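Local coordinates for protein 16S rRNA methyltransferase (Streptomyces sp. DSM 40477, PDB 3MQ2) that methylates N1 of adenine 1408 in 16S rRNA, using S-adenosyl-L-methionine as methyl donor, and so confers resistance to aminoglycosides such as kanamycin and apramycin, at residues S118-E121 against M122-M126. Sequence-based numbering, arbitrary orientation.
Sequences SSPE and MLRGM
Pro-120 and Arg-124 join the loop to the first turn of helix 121-128, while Ser-119, just before them, reaches that turn through a water: its O accepts a bond from water 1 at 2.6 Å. The same water accepts from Leu-123 N at 2.9 Å. Pro-120 follows with two contacts to Arg-124. Its O takes Arg-124 N at 2.9 Å, with an N-H...O angle of 158°. Its ring lies alongside the arginine, with Pro-120 CG 3.6 Å from Arg-124 NH1 and over one face of the guanidinium, offset toward the rim. The arginine chain is extended from CG to NE (chi3 179°), which carries the guanidinium out to the proline ring. Arg-124 NH2 is bonded to Glu-173 O, which anchors the group next to helix 160-173. Glu-121 O then receives Gly-125 N at 3.0 Å, the next i to i+4 bond. Within this turn, Met-122 packs near Glu-91 and the bound S-adenosyl-L-homocysteine. The chemistry is that of a helix N-terminus: two backbone bonds start the helical ladder, the water satisfies the early amide of Leu-123, and the proline ring together with Glu-173 O limits the rotation of the guanidinium.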
loop_
_atom_site.group_PDB
_atom_site.type_symbol
_atom_site.label_atom_id
_atom_site.label_comp_id
_atom_site.label_asym_id
_atom_site.label_seq_id
_atom_site.Cartn_x
_atom_site.Cartn_y
_atom_site.Cartn_z
ATOM N N SER A 118 -6.099 -3.318 16.157
ATOM C CA SER A 118 -6.287 -3.505 17.596
ATOM C C SER A 118 -6.140 -2.151 18.278
ATOM O O SER A 118 -6.818 -1.852 19.262
ATOM C CB SER A 118 -5.297 -4.525 18.161
ATOM O OG SER A 118 -3.962 -4.199 17.816
ATOM N N SER A 119 -5.243 -1.338 17.731
ATOM C CA SER A 119 -5.168 0.078 18.046
ATOM C C SER A 119 -5.469 0.823 16.752
ATOM O O SER A 119 -5.079 0.373 15.673
ATOM C CB SER A 119 -3.770 0.436 18.549
ATOM O OG SER A 119 -3.592 1.839 18.606
ATOM N N PRO A 120 -6.184 1.952 16.845
ATOM C CA PRO A 120 -6.575 2.667 15.623
ATOM C C PRO A 120 -5.551 3.680 15.100
ATOM O O PRO A 120 -5.792 4.260 14.037
ATOM C CB PRO A 120 -7.837 3.415 16.066
ATOM C CG PRO A 120 -7.590 3.697 17.510
ATOM C CD PRO A 120 -6.882 2.467 18.035
ATOM N N GLU A 121 -4.436 3.885 15.802
ATOM C CA GLU A 121 -3.525 4.977 15.467
ATOM C C GLU A 121 -2.947 4.902 14.058
ATOM O O GLU A 121 -2.915 5.897 13.344
ATOM C CB GLU A 121 -2.400 5.095 16.497
ATOM C CG GLU A 121 -2.857 5.667 17.828
ATOM C CD GLU A 121 -2.624 4.717 18.984
ATOM O OE1 GLU A 121 -1.910 3.711 18.794
ATOM O OE2 GLU A 121 -3.155 4.977 20.085
ATOM N N MET A 122 -2.480 3.731 13.653
ATOM C CA MET A 122 -1.883 3.662 12.324
ATOM C C MET A 122 -2.921 3.852 11.224
ATOM O O MET A 122 -2.668 4.554 10.248
ATOM C CB MET A 122 -1.114 2.371 12.096
ATOM C CG MET A 122 -0.293 2.443 10.809
ATOM S SD MET A 122 0.734 0.999 10.559
ATOM C CE MET A 122 2.055 1.320 11.701
ATOM N N LEU A 123 -4.076 3.209 11.367
ATOM C CA LEU A 123 -5.155 3.383 10.386
ATOM C C LEU A 123 -5.560 4.852 10.288
ATOM O O LEU A 123 -5.802 5.380 9.199
ATOM C CB LEU A 123 -6.367 2.514 10.738
ATOM C CG LEU A 123 -6.169 1.016 10.505
ATOM C CD1 LEU A 123 -7.273 0.194 11.182
ATOM C CD2 LEU A 123 -6.140 0.758 9.005
ATOM N N ARG A 124 -5.623 5.520 11.433
ATOM C CA ARG A 124 -5.961 6.943 11.438
ATOM C C ARG A 124 -4.904 7.790 10.750
ATOM O O ARG A 124 -5.231 8.775 10.087
ATOM C CB ARG A 124 -6.187 7.441 12.870
ATOM C CG ARG A 124 -7.491 6.945 13.465
ATOM C CD ARG A 124 -7.753 7.559 14.841
ATOM N NE ARG A 124 -9.020 7.093 15.398
ATOM C CZ ARG A 124 -9.254 6.917 16.694
ATOM N NH1 ARG A 124 -8.309 7.185 17.585
ATOM N NH2 ARG A 124 -10.440 6.481 17.100
ATOM N N GLY A 125 -3.637 7.416 10.914
ATOM C CA GLY A 125 -2.556 8.155 10.286
ATOM C C GLY A 125 -2.606 8.018 8.774
ATOM O O GLY A 125 -2.310 8.965 8.043
ATOM N N MET A 126 -2.970 6.826 8.302
ATOM C CA MET A 126 -3.086 6.599 6.871
ATOM C C MET A 126 -4.317 7.318 6.329
ATOM O O MET A 126 -4.269 7.913 5.251
ATOM C CB MET A 126 -3.117 5.100 6.555
ATOM C CG MET A 126 -1.720 4.471 6.623
ATOM S SD MET A 126 -1.673 2.760 6.031
ATOM C CE MET A 126 -2.556 1.961 7.372
HETATM O O HOH W 1 -4.199 1.073 13.286
#